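Local coordinates for protein putative pyridoxal phosphate-dependent transferase (Clostridium difficile, PDB 4DQ6) that is a putative pyridoxal phosphate-dependent transferase of the class I and II aminotransferase family, carrying its cofactor on a lysine, at residues E74-W79 and E91-S96; N128-N133 and L167-N172; I140-K145 and F360-S365; M234-T239 and V279-S284. All blocks are in the same frame, centred on the assembly; numbering follows the deposited sequence. Where two conformers were deposited one is given.

How the interactions relate
Interactions 1, 2 and 4 are buried, whereas interaction 3 is a surface contact. Interactions 1 and 2 each press a helix against a strand of the large mixed sheet, 93-96 at one outer edge and 165-171 inside it, and both are made by aliphatic side chains. Interaction 3 joins the end of strand 137-140 and the residues after it to a turn between strands 355-356 and 367-371, through an exposed isoleucine. Interaction 4 differs in chemistry, a proline meeting hydroxyl-bearing residues beside the lysine that holds the cofactor. Interactions 1 and 4 touch where S75 OG packs on E282 CA (3.6 Å), and interactions 2 and 3 where N128 ND2 lies 4.2 Å from I140 CD1.

Interaction 1 of 4, residues E74-W79 and E91-S96; sequences ESIVNW and EWLIYS
L93, the first residue of strand 93-96, reaches across to helix 70-84 and meets I76 and V77. The closer side of the contact is the one with I76. Its CG2 methyl lies 3.9 Å from L93 CD1 and 4.1 Å from L93 CD2, so one isoleucine methyl faces both ends of the leucine fork. The torsions explain this: I76 CG2 stands anti to the backbone N while CG1 runs beside it (chi1 -64°), which leaves the short branch as the one that meets the leucine. On this side I76 and L93 are both buried, and both also touch Y249 of the neighbouring strand 248-251, while Y285 of helix 275-287 packs on I76.

Toward the outside the contact thins. V77 is partly exposed and offers a single methyl, CG2, which approaches L93 CD1 at 4.1 Å, the leucine methyl that also lies nearest I76. One leucine is thus shared by two consecutive helix residues, more fully by the inner one. Helix 70-84 here lies over an outermost strand, within this chain, of the seven-stranded mixed sheet of the aminotransferase fold. With only aliphatic carbon in touch, the attraction is dispersive and hydrophobic, without directional bonds.

Interaction 2 of 4, residues N128-N133 and L167-N172; sequences NSVVKN and LFILCN
I169, in the middle segment of strand 165-171, sends its CD1 methyl to V130 and V131 on helix 126-133. The isoleucine takes an extended shape: CG1 lies anti to the carbonyl carbon (chi1 -46°), and the nearly straight second torsion (chi2 -177°) carries CD1 out to the helix. V131 meets it with CG2, 4.0 Å from I169 CD1, in the rotamer that sets this methyl beside its own backbone N. V131 and I169 pass one another pointing opposite ways. V130 turns differently about its first bond, with chi1 at 76°, and its CG1 makes a looser approach of 4.5 Å to I169 CD1; R267 of the second subunit also packs on V130.

On another side of the same helix, K132 NZ donates to N128 OD1 at 3.0 Å, meeting a lone pair of the oxygen within the amide's plane, while N128 ND2 is bonded to E121. Helix 126-133 here packs on an inner, parallel strand of the large mixed sheet, which runs on to C171 in the pyridoxal-5'-phosphate pocket. Helix and strand meet through buried aliphatic carbon, a contact consistent with hydrophobic and dispersion forces alone.

Interaction 3 of 4, residues I140-K145 and F360-S365; sequences ISPLQK and FGIGGS
I362 lies between I140 and P142, giving a different methyl to each. Its CG2 branch turns to the proline ring, 3.7 Å from P142 CG and 3.9 Å from P142 CB, so that the methyl rests against the part of the ring remote from the nitrogen. The longer branch goes the other way: I362 CD1 meets I140 CG2 at 4.0 Å and I140 CD1 also at 4.0 Å, filling the fork between the two arms of that isoleucine. This division follows from the rotamer, because CG2 stands anti to the backbone N while CG1 lies beside it (chi1 -69°), which spreads the two branches toward separate partners. Both pairs meet at a slant.

I362 is solvent-exposed, and I140 and P142 are partly so, which makes this a hydrophobic patch at the protein surface. The backbone of I362 is held as well, since I362 N is hydrogen-bonded to E121 OE1. P142 is also touched by D157 and K161 of helix 155-161.

The contact joins the end of strand 137-140 and the residues after it to the loop between strands 355-356 and 367-371. The isoleucine is delivered by a type II beta turn from G361 to G364, closed by the bond of 3.0 Å from G364 N to G361 O. I362 and G363 occupy its two central positions, and the positive phi of G363 (92°) is the glycine conformation characteristic of the third position in a type II turn.

Interaction 4 of 4, residues M234-T239 and V279-S284; sequences MAPTKT and VATEAS. With PLP (pyridoxal-5'-phosphate), chain C.
P236 meets T281 and S284 by van der Waals packing, with one edge of its ring against one side of helix 275-287. Its CB lies 3.6 Å from S284 OG in the conformer given, one of two, and its CG lies 3.8 Å from T281 OG1 and 4.1 Å from T281 CG2. The ring thus spans two residues one helical turn apart.

Hydrogen bonds occupy the hydroxyls, partly within the helix and partly outside it. In that same conformer S284 OG donates to T281 O at 2.9 Å, tilted 23° from the carbonyl plane. T281 OG1 is bonded to S277 O and to S247 OG, and its approach to P236 CG is a packing contact.

The covalent link joins K238 NZ to C4A of pyridoxal-5'-phosphate at 1.3 Å, consistent with the internal aldimine of this family, the lysine chain bending at chi2 and chi4. Y65 of the second subunit packs on K238 and hydrogen-bonds the cofactor.

The contact sits where the chain leaves strand 230-234 for the short, weakly bonded helix 237-240, with helix 275-287 beside it; that helix in turn packs on helix 70-84 through T281 and on helix 48-58 through A280.

Interaction 1 of 4, residues E74-W79 and E91-S96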
loop_
_atom_site.group_PDB
_atom_site.type_symbol
_atom_site.label_atom_id
_atom_site.label_comp_id
_atom_site.label_asym_id
_atom_site.label_seq_id
_atom_site.Cartn_x
_atom_site.Cartn_y
_atom_site.Cartn_z
ATOM N N GLU A 74 -1.332 15.730 -13.041
ATOM C CA GLU A 74 -1.935 16.970 -13.565
ATOM C C GLU A 74 -3.204 17.357 -12.769
ATOM O O GLU A 74 -3.409 18.524 -12.492
ATOM C CB GLU A 74 -2.263 16.855 -15.060
ATOM C CG GLU A 74 -0.990 16.870 -15.900
ATOM C CD GLU A 74 -1.100 16.481 -17.383
ATOM O OE1 GLU A 74 -2.149 15.949 -17.871
ATOM O OE2 GLU A 74 -0.054 16.702 -18.082
ATOM N N SER A 75 -4.026 16.374 -12.371
ATOM C CA SER A 75 -5.204 16.689 -11.604
ATOM C C SER A 75 -4.856 17.286 -10.248
ATOM O O SER A 75 -5.573 18.164 -9.741
ATOM C CB SER A 75 -6.131 15.455 -11.443
ATOM O OG SER A 75 -5.674 14.500 -10.513
ATOM N N ILE A 76 -3.782 16.749 -9.649
ATOM C CA ILE A 76 -3.303 17.248 -8.374
ATOM C C ILE A 76 -2.755 18.685 -8.514
ATOM O O ILE A 76 -3.107 19.577 -7.743
ATOM C CB ILE A 76 -2.232 16.327 -7.772
ATOM C CG1 ILE A 76 -2.861 14.955 -7.465
ATOM C CG2 ILE A 76 -1.592 16.952 -6.528
ATOM C CD1 ILE A 76 -1.851 13.848 -7.134
ATOM N N VAL A 77 -1.890 18.894 -9.473
ATOM C CA VAL A 77 -1.317 20.221 -9.697
ATOM C C VAL A 77 -2.437 21.232 -9.900
ATOM O O VAL A 77 -2.432 22.306 -9.348
ATOM C CB VAL A 77 -0.361 20.231 -10.923
ATOM C CG1 VAL A 77 0.039 21.662 -11.303
ATOM C CG2 VAL A 77 0.859 19.351 -10.632
ATOM N N ASN A 78 -3.429 20.874 -10.712
ATOM C CA ASN A 78 -4.540 21.783 -10.981
ATOM C C ASN A 78 -5.401 22.064 -9.796
ATOM O O ASN A 78 -5.802 23.187 -9.575
ATOM C CB ASN A 78 -5.364 21.228 -12.149
ATOM C CG ASN A 78 -4.574 21.255 -13.446
ATOM O OD1 ASN A 78 -3.569 22.021 -13.572
ATOM N ND2 ASN A 78 -4.971 20.430 -14.418
ATOM N N TRP A 79 -5.676 21.049 -8.981
ATOM C CA TRP A 79 -6.353 21.280 -7.674
ATOM C C TRP A 79 -5.643 22.246 -6.778
ATOM O O TRP A 79 -6.207 23.183 -6.241
ATOM C CB TRP A 79 -6.475 19.942 -6.965
ATOM C CG TRP A 79 -7.323 20.007 -5.735
ATOM C CD1 TRP A 79 -6.911 19.980 -4.406
ATOM C CD2 TRP A 79 -8.785 19.939 -5.676
ATOM N NE1 TRP A 79 -7.988 19.993 -3.571
ATOM C CE2 TRP A 79 -9.150 19.935 -4.288
ATOM C CE3 TRP A 79 -9.807 19.926 -6.637
ATOM C CZ2 TRP A 79 -10.491 19.905 -3.873
ATOM C CZ3 TRP A 79 -11.122 19.840 -6.214
ATOM C CH2 TRP A 79 -11.454 19.871 -4.853
ATOM N N GLU A 91 6.625 17.382 -11.223
ATOM C CA GLU A 91 7.875 16.701 -10.886
ATOM C C GLU A 91 8.184 16.638 -9.394
ATOM O O GLU A 91 9.051 15.877 -9.001
ATOM C CB GLU A 91 9.065 17.388 -11.588
ATOM C CG GLU A 91 9.030 17.251 -13.102
ATOM C CD GLU A 91 8.243 18.307 -13.850
ATOM O OE1 GLU A 91 7.506 19.145 -13.277
ATOM O OE2 GLU A 91 8.403 18.290 -15.117
ATOM N N TRP A 92 7.517 17.446 -8.589
ATOM C CA TRP A 92 7.697 17.430 -7.156
ATOM C C TRP A 92 6.928 16.361 -6.439
ATOM O O TRP A 92 7.140 16.176 -5.206
ATOM C CB TRP A 92 7.316 18.736 -6.567
ATOM C CG TRP A 92 8.072 19.935 -7.068
ATOM C CD1 TRP A 92 9.215 19.947 -7.825
ATOM C CD2 TRP A 92 7.751 21.331 -6.794
ATOM N NE1 TRP A 92 9.641 21.237 -8.041
ATOM C CE2 TRP A 92 8.799 22.118 -7.446
ATOM C CE3 TRP A 92 6.776 21.987 -6.051
ATOM C CZ2 TRP A 92 8.801 23.535 -7.385
ATOM C CZ3 TRP A 92 6.805 23.399 -5.997
ATOM C CH2 TRP A 92 7.785 24.135 -6.651
ATOM N N LEU A 93 6.037 15.608 -7.120
ATOM C CA LEU A 93 5.099 14.741 -6.451
ATOM C C LEU A 93 5.584 13.321 -6.349
ATOM O O LEU A 93 6.007 12.748 -7.341
ATOM C CB LEU A 93 3.763 14.744 -7.203
ATOM C CG LEU A 93 2.945 16.021 -7.145
ATOM C CD1 LEU A 93 1.851 16.131 -8.212
ATOM C CD2 LEU A 93 2.410 16.199 -5.732
ATOM N N ILE A 94 5.466 12.764 -5.127
ATOM C CA ILE A 94 5.666 11.336 -4.885
ATOM C C ILE A 94 4.374 10.704 -4.345
ATOM O O ILE A 94 3.749 11.245 -3.425
ATOM C CB ILE A 94 6.847 11.051 -3.914
ATOM C CG1 ILE A 94 8.091 11.523 -4.631
ATOM C CG2 ILE A 94 6.914 9.578 -3.504
ATOM C CD1 ILE A 94 9.340 11.258 -3.800
ATOM N N TYR A 95 3.981 9.561 -4.940
ATOM C CA TYR A 95 2.849 8.752 -4.453
ATOM C C TYR A 95 3.198 8.109 -3.114
ATOM O O TYR A 95 4.295 7.550 -2.968
ATOM C CB TYR A 95 2.578 7.625 -5.449
ATOM C CG TYR A 95 1.729 6.510 -4.887
ATOM C CD1 TYR A 95 0.319 6.658 -4.748
ATOM C CD2 TYR A 95 2.287 5.319 -4.456
ATOM C CE1 TYR A 95 -0.448 5.674 -4.158
ATOM C CE2 TYR A 95 1.509 4.337 -3.850
ATOM C CZ TYR A 95 0.155 4.505 -3.713
ATOM O OH TYR A 95 -0.615 3.486 -3.130
ATOM N N SER A 96 2.235 8.030 -2.202
ATOM C CA SER A 96 2.347 7.214 -1.009
ATOM C C SER A 96 0.965 6.599 -0.730
ATOM O O SER A 96 -0.050 7.293 -0.969
ATOM C CB SER A 96 2.821 8.052 0.147
ATOM O OG SER A 96 2.907 7.287 1.359
#

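Interaction 2 of 4, residues N128-N133 and L167-N172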
loop_
_atom_site.group_PDB
_atom_site.type_symbol
_atom_site.label_atom_id
_atom_site.label_comp_id
_atom_site.label_asym_id
_atom_site.label_seq_id
_atom_site.Cartn_x
_atom_site.Cartn_y
_atom_site.Cartn_z
ATOM N N ASN A 128 3.010 11.346 17.311
ATOM C CA ASN A 128 3.786 10.930 18.448
ATOM C C ASN A 128 4.415 9.553 18.177
ATOM O O ASN A 128 5.640 9.366 18.285
ATOM C CB ASN A 128 2.856 10.996 19.686
ATOM C CG ASN A 128 3.554 10.682 21.010
ATOM O OD1 ASN A 128 4.145 9.635 21.122
ATOM N ND2 ASN A 128 3.373 11.550 22.048
ATOM N N SER A 129 3.596 8.579 17.822
ATOM C CA SER A 129 4.102 7.246 17.661
ATOM C C SER A 129 5.059 7.101 16.502
ATOM O O SER A 129 5.969 6.268 16.562
ATOM C CB SER A 129 2.984 6.225 17.581
ATOM O OG SER A 129 2.087 6.544 16.606
ATOM N N VAL A 130 4.872 7.850 15.410
ATOM C CA VAL A 130 5.756 7.671 14.262
ATOM C C VAL A 130 7.185 8.090 14.606
ATOM O O VAL A 130 8.139 7.473 14.143
ATOM C CB VAL A 130 5.241 8.375 12.975
ATOM C CG1 VAL A 130 5.478 9.889 13.027
ATOM C CG2 VAL A 130 5.896 7.721 11.732
ATOM N N VAL A 131 7.337 9.050 15.509
ATOM C CA VAL A 131 8.668 9.475 15.907
ATOM C C VAL A 131 9.337 8.400 16.787
ATOM O O VAL A 131 10.497 7.982 16.547
ATOM C CB VAL A 131 8.611 10.859 16.598
ATOM C CG1 VAL A 131 9.953 11.193 17.270
ATOM C CG2 VAL A 131 8.164 11.936 15.578
ATOM N N LYS A 132 8.558 7.914 17.743
ATOM C CA LYS A 132 9.000 6.897 18.691
ATOM C C LYS A 132 9.282 5.547 18.030
ATOM O O LYS A 132 10.281 4.851 18.366
ATOM C CB LYS A 132 7.999 6.737 19.814
ATOM C CG LYS A 132 7.944 7.990 20.679
ATOM C CD LYS A 132 6.940 7.882 21.804
ATOM C CE LYS A 132 7.121 9.056 22.781
ATOM N NZ LYS A 132 5.873 9.196 23.581
ATOM N N ASN A 133 8.413 5.152 17.097
ATOM C CA ASN A 133 8.549 3.861 16.455
ATOM C C ASN A 133 9.707 3.847 15.445
ATOM O O ASN A 133 10.161 2.772 15.018
ATOM C CB ASN A 133 7.277 3.508 15.713
ATOM C CG ASN A 133 6.110 3.167 16.619
ATOM O OD1 ASN A 133 6.278 2.810 17.770
ATOM N ND2 ASN A 133 4.897 3.227 16.036
ATOM N N LEU A 167 13.725 18.243 12.754
ATOM C CA LEU A 167 12.454 18.268 11.976
ATOM C C LEU A 167 11.335 18.750 12.866
ATOM O O LEU A 167 11.331 18.474 14.074
ATOM C CB LEU A 167 11.959 16.860 11.412
ATOM C CG LEU A 167 12.845 16.089 10.436
ATOM C CD1 LEU A 167 12.270 14.699 10.094
ATOM C CD2 LEU A 167 12.989 16.909 9.153
ATOM N N PHE A 168 10.357 19.417 12.233
ATOM C CA PHE A 168 9.149 19.868 12.877
ATOM C C PHE A 168 7.990 19.319 12.102
ATOM O O PHE A 168 7.936 19.544 10.859
ATOM C CB PHE A 168 9.133 21.421 12.939
ATOM C CG PHE A 168 7.971 21.993 13.727
ATOM C CD1 PHE A 168 6.690 21.973 13.185
ATOM C CD2 PHE A 168 8.170 22.581 15.019
ATOM C CE1 PHE A 168 5.637 22.510 13.905
ATOM C CE2 PHE A 168 7.092 23.085 15.738
ATOM C CZ PHE A 168 5.834 23.041 15.163
ATOM N N ILE A 169 7.100 18.607 12.800
ATOM C CA ILE A 169 5.949 18.061 12.085
ATOM C C ILE A 169 4.731 18.943 12.440
ATOM O O ILE A 169 4.335 19.005 13.619
ATOM C CB ILE A 169 5.657 16.563 12.406
ATOM C CG1 ILE A 169 6.902 15.688 12.373
ATOM C CG2 ILE A 169 4.563 16.027 11.441
ATOM C CD1 ILE A 169 6.661 14.204 12.615
ATOM N N LEU A 170 4.184 19.612 11.424
ATOM C CA LEU A 170 3.164 20.606 11.590
ATOM C C LEU A 170 1.871 19.933 11.076
ATOM O O LEU A 170 1.856 19.198 10.027
ATOM C CB LEU A 170 3.443 21.852 10.741
ATOM C CG LEU A 170 2.298 22.814 10.390
ATOM C CD1 LEU A 170 1.919 23.553 11.672
ATOM C CD2 LEU A 170 2.689 23.789 9.303
ATOM N N CYS A 171 0.753 20.115 11.806
ATOM C CA CYS A 171 -0.558 19.718 11.328
ATOM C C CYS A 171 -1.359 20.947 10.919
ATOM O O CYS A 171 -1.599 21.797 11.754
ATOM C CB CYS A 171 -1.264 18.950 12.454
ATOM S SG CYS A 171 -2.613 17.875 11.941
ATOM N N ASN A 172 -1.778 21.028 9.638
ATOM C CA ASN A 172 -2.419 22.233 9.073
ATOM C C ASN A 172 -3.409 21.890 8.016
ATOM O O ASN A 172 -3.001 21.623 6.930
ATOM C CB ASN A 172 -1.239 23.104 8.526
ATOM C CG ASN A 172 -1.635 24.363 7.781
ATOM O OD1 ASN A 172 -2.486 25.057 8.226
ATOM N ND2 ASN A 172 -0.888 24.706 6.668
#

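Interaction 3 of 4, residues I140-K145 and F360-S365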
loop_
_atom_site.group_PDB
_atom_site.type_symbol
_atom_site.label_atom_id
_atom_site.label_comp_id
_atom_site.label_asym_id
_atom_site.label_seq_id
_atom_site.Cartn_x
_atom_site.Cartn_y
_atom_site.Cartn_z
ATOM N N ILE A 140 7.919 17.756 22.465
ATOM C CA ILE A 140 6.529 18.254 22.329
ATOM C C ILE A 140 6.521 19.713 22.802
ATOM O O ILE A 140 6.952 20.011 23.932
ATOM C CB ILE A 140 5.569 17.438 23.187
ATOM C CG1 ILE A 140 5.723 15.931 22.895
ATOM C CG2 ILE A 140 4.130 17.983 23.023
ATOM C CD1 ILE A 140 4.951 14.973 23.785
ATOM N N SER A 141 6.059 20.617 21.927
ATOM C CA SER A 141 5.718 21.962 22.275
ATOM C C SER A 141 4.222 22.133 22.328
ATOM O O SER A 141 3.610 22.266 21.273
ATOM C CB SER A 141 6.343 22.966 21.307
ATOM O OG SER A 141 5.826 24.264 21.561
ATOM N N PRO A 142 3.616 22.022 23.506
ATOM C CA PRO A 142 2.132 22.001 23.501
ATOM C C PRO A 142 1.571 23.303 22.936
ATOM O O PRO A 142 2.128 24.388 23.109
ATOM C CB PRO A 142 1.757 21.792 24.945
ATOM C CG PRO A 142 2.990 21.265 25.633
ATOM C CD PRO A 142 4.169 21.787 24.846
ATOM N N LEU A 143 0.489 23.187 22.179
ATOM C CA LEU A 143 -0.274 24.403 21.853
ATOM C C LEU A 143 -0.662 25.126 23.148
ATOM O O LEU A 143 -0.803 24.519 24.206
ATOM C CB LEU A 143 -1.509 24.082 21.023
ATOM C CG LEU A 143 -1.269 23.407 19.683
ATOM C CD1 LEU A 143 -2.634 23.101 19.077
ATOM C CD2 LEU A 143 -0.469 24.236 18.725
ATOM N N GLN A 144 -0.800 26.449 23.070
ATOM C CA GLN A 144 -1.267 27.262 24.209
ATOM C C GLN A 144 -2.790 27.379 24.068
ATOM O O GLN A 144 -3.284 27.884 23.037
ATOM C CB GLN A 144 -0.591 28.652 24.232
ATOM C CG GLN A 144 -1.081 29.630 25.303
ATOM C CD GLN A 144 -0.244 30.942 25.314
ATOM O OE1 GLN A 144 0.532 31.219 24.394
ATOM N NE2 GLN A 144 -0.388 31.732 26.383
ATOM N N LYS A 145 -3.520 26.939 25.084
ATOM C CA LYS A 145 -4.939 27.223 25.194
ATOM C C LYS A 145 -5.086 28.558 25.898
ATOM O O LYS A 145 -4.675 28.687 27.065
ATOM C CB LYS A 145 -5.720 26.161 25.934
ATOM C CG LYS A 145 -7.215 26.407 25.790
ATOM C CD LYS A 145 -7.985 25.330 26.520
ATOM C CE LYS A 145 -9.462 25.517 26.357
ATOM N NZ LYS A 145 -10.143 24.487 27.197
ATOM N N PHE A 360 -4.627 12.129 22.285
ATOM C CA PHE A 360 -3.928 13.169 21.505
ATOM C C PHE A 360 -2.757 13.816 22.253
ATOM O O PHE A 360 -2.129 14.701 21.722
ATOM C CB PHE A 360 -4.935 14.202 21.037
ATOM C CG PHE A 360 -6.057 13.627 20.200
ATOM C CD1 PHE A 360 -5.927 13.424 18.827
ATOM C CD2 PHE A 360 -7.241 13.302 20.786
ATOM C CE1 PHE A 360 -6.966 12.872 18.053
ATOM C CE2 PHE A 360 -8.287 12.727 20.060
ATOM C CZ PHE A 360 -8.159 12.539 18.669
ATOM N N GLY A 361 -2.433 13.340 23.451
ATOM C CA GLY A 361 -1.266 13.822 24.166
ATOM C C GLY A 361 -1.576 14.995 25.074
ATOM O O GLY A 361 -2.718 15.126 25.602
ATOM N N ILE A 362 -0.545 15.798 25.294
ATOM C CA ILE A 362 -0.614 16.871 26.275
ATOM C C ILE A 362 -1.711 17.827 25.877
ATOM O O ILE A 362 -1.764 18.211 24.735
ATOM C CB ILE A 362 0.742 17.574 26.345
ATOM C CG1 ILE A 362 1.751 16.600 26.967
ATOM C CG2 ILE A 362 0.690 18.836 27.197
ATOM C CD1 ILE A 362 3.194 16.970 26.730
ATOM N N GLY A 363 -2.576 18.186 26.827
ATOM C CA GLY A 363 -3.649 19.108 26.546
ATOM C C GLY A 363 -4.918 18.400 26.141
ATOM O O GLY A 363 -5.957 19.074 25.979
ATOM N N GLY A 364 -4.899 17.088 25.956
ATOM C CA GLY A 364 -6.132 16.386 25.619
ATOM C C GLY A 364 -7.002 15.971 26.793
ATOM O O GLY A 364 -8.165 15.666 26.614
ATOM N N SER A 365 -6.429 15.937 28.010
ATOM C CA SER A 365 -7.202 15.471 29.157
ATOM C C SER A 365 -8.507 16.258 29.301
ATOM O O SER A 365 -8.511 17.469 29.181
ATOM C CB SER A 365 -6.389 15.596 30.441
ATOM O OG SER A 365 -7.130 14.969 31.466
#

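Interaction 4 of 4, residues M234-T239 and V279-S284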
loop_
_atom_site.group_PDB
_atom_site.type_symbol
_atom_site.label_atom_id
_atom_site.label_comp_id
_atom_site.label_asym_id
_atom_site.label_seq_id
_atom_site.Cartn_x
_atom_site.Cartn_y
_atom_site.Cartn_z
ATOM N N MET A 234 -0.444 15.636 1.415
ATOM C CA MET A 234 -1.883 15.873 1.129
ATOM C C MET A 234 -2.482 14.614 0.559
ATOM O O MET A 234 -1.756 13.693 0.213
ATOM C CB MET A 234 -2.112 17.035 0.203
ATOM C CG MET A 234 -1.807 18.431 0.832
ATOM S SD MET A 234 -1.857 19.695 -0.483
ATOM C CE MET A 234 -1.962 21.240 0.473
ATOM N N ALA A 235 -3.810 14.569 0.421
ATOM C CA ALA A 235 -4.431 13.359 -0.092
ATOM C C ALA A 235 -5.860 13.734 -0.448
ATOM O O ALA A 235 -6.388 14.689 0.113
ATOM C CB ALA A 235 -4.485 12.264 0.957
ATOM N N PRO A 236 -6.535 12.962 -1.321
ATOM C CA PRO A 236 -7.965 13.098 -1.518
ATOM C C PRO A 236 -8.813 12.386 -0.487
ATOM O O PRO A 236 -10.043 12.484 -0.537
ATOM C CB PRO A 236 -8.147 12.457 -2.862
ATOM C CG PRO A 236 -7.176 11.356 -2.906
ATOM C CD PRO A 236 -5.968 11.974 -2.247
ATOM N N THR A 237 -8.191 11.646 0.430
ATOM C CA THR A 237 -8.898 10.659 1.214
ATOM C C THR A 237 -9.813 11.264 2.260
ATOM O O THR A 237 -10.914 10.781 2.453
ATOM C CB THR A 237 -7.990 9.629 1.870
ATOM O OG1 THR A 237 -7.018 10.346 2.600
ATOM C CG2 THR A 237 -7.297 8.785 0.839
ATOM N N LYS A 238 -9.342 12.235 3.012
ATOM C CA LYS A 238 -10.190 12.875 4.047
ATOM C C LYS A 238 -11.274 13.674 3.315
ATOM O O LYS A 238 -12.443 13.607 3.694
ATOM C CB LYS A 238 -9.440 13.819 4.970
ATOM C CG LYS A 238 -8.523 13.103 5.940
ATOM C CD LYS A 238 -9.283 12.525 7.157
ATOM C CE LYS A 238 -8.575 11.324 7.810
ATOM N NZ LYS A 238 -7.547 11.642 8.826
ATOM N N THR A 239 -10.883 14.428 2.301
ATOM C CA THR A 239 -11.818 15.317 1.546
ATOM C C THR A 239 -13.005 14.582 0.970
ATOM O O THR A 239 -14.173 14.998 1.131
ATOM C CB THR A 239 -11.078 16.023 0.449
ATOM O OG1 THR A 239 -9.882 16.675 0.950
ATOM C CG2 THR A 239 -12.021 16.983 -0.406
ATOM N N VAL A 279 -7.872 5.883 -10.448
ATOM C CA VAL A 279 -8.985 6.546 -11.151
ATOM C C VAL A 279 -9.819 7.422 -10.239
ATOM O O VAL A 279 -10.302 8.475 -10.663
ATOM C CB VAL A 279 -9.890 5.559 -11.948
ATOM C CG1 VAL A 279 -9.114 4.758 -12.999
ATOM C CG2 VAL A 279 -10.732 4.722 -11.010
ATOM N N ALA A 280 -9.969 7.017 -8.973
ATOM C CA ALA A 280 -10.754 7.812 -8.007
ATOM C C ALA A 280 -10.083 9.133 -7.684
ATOM O O ALA A 280 -10.761 10.131 -7.451
ATOM C CB ALA A 280 -11.078 7.024 -6.750
ATOM N N THR A 281 -8.757 9.140 -7.559
ATOM C CA THR A 281 -8.067 10.353 -7.199
ATOM C C THR A 281 -8.220 11.414 -8.294
ATOM O O THR A 281 -8.610 12.556 -8.064
ATOM C CB THR A 281 -6.576 10.026 -6.979
ATOM O OG1 THR A 281 -6.434 9.149 -5.859
ATOM C CG2 THR A 281 -5.764 11.316 -6.733
ATOM N N GLU A 282 -8.042 11.008 -9.552
ATOM C CA GLU A 282 -8.140 11.935 -10.653
ATOM C C GLU A 282 -9.589 12.411 -10.807
ATOM O O GLU A 282 -9.847 13.595 -11.000
ATOM C CB GLU A 282 -7.695 11.247 -11.907
ATOM C CG GLU A 282 -7.804 12.135 -13.115
ATOM C CD GLU A 282 -7.128 11.597 -14.355
ATOM O OE1 GLU A 282 -6.074 10.920 -14.276
ATOM O OE2 GLU A 282 -7.648 11.930 -15.441
ATOM N N ALA A 283 -10.533 11.487 -10.620
ATOM C CA ALA A 283 -11.942 11.859 -10.702
ATOM C C ALA A 283 -12.372 12.837 -9.594
ATOM O O ALA A 283 -13.158 13.727 -9.850
ATOM C CB ALA A 283 -12.835 10.616 -10.652
ATOM N N SER A 284 -11.913 12.576 -8.366
ATOM C CA SER A 284 -12.250 13.438 -7.230
ATOM C C SER A 284 -11.761 14.868 -7.480
ATOM O O SER A 284 -12.521 15.848 -7.307
ATOM C CB SER A 284 -11.707 12.881 -5.911
ATOM O OG SER A 284 -10.308 12.974 -5.739
HETATM N N1 PLP C . -2.875 13.023 9.093
HETATM C C2 PLP C . -3.878 13.566 9.857
HETATM C C2A PLP C . -3.754 14.857 10.609
HETATM C C3 PLP C . -5.160 12.908 9.970
HETATM O O3 PLP C . -6.124 13.416 10.725
HETATM C C4 PLP C . -5.369 11.658 9.256
HETATM C C4A PLP C . -6.663 10.895 9.379
HETATM C C5 PLP C . -4.261 11.153 8.461
HETATM C C6 PLP C . -3.037 11.860 8.419
HETATM C C5A PLP C . -4.475 9.885 7.695
HETATM O O4P PLP C . -3.202 9.362 7.513
HETATM P P PLP C . -3.095 8.128 6.469
HETATM O O1P PLP C . -3.153 8.774 5.128
HETATM O O2P PLP C . -1.705 7.523 6.916
HETATM O O3P PLP C . -4.384 7.300 6.762
#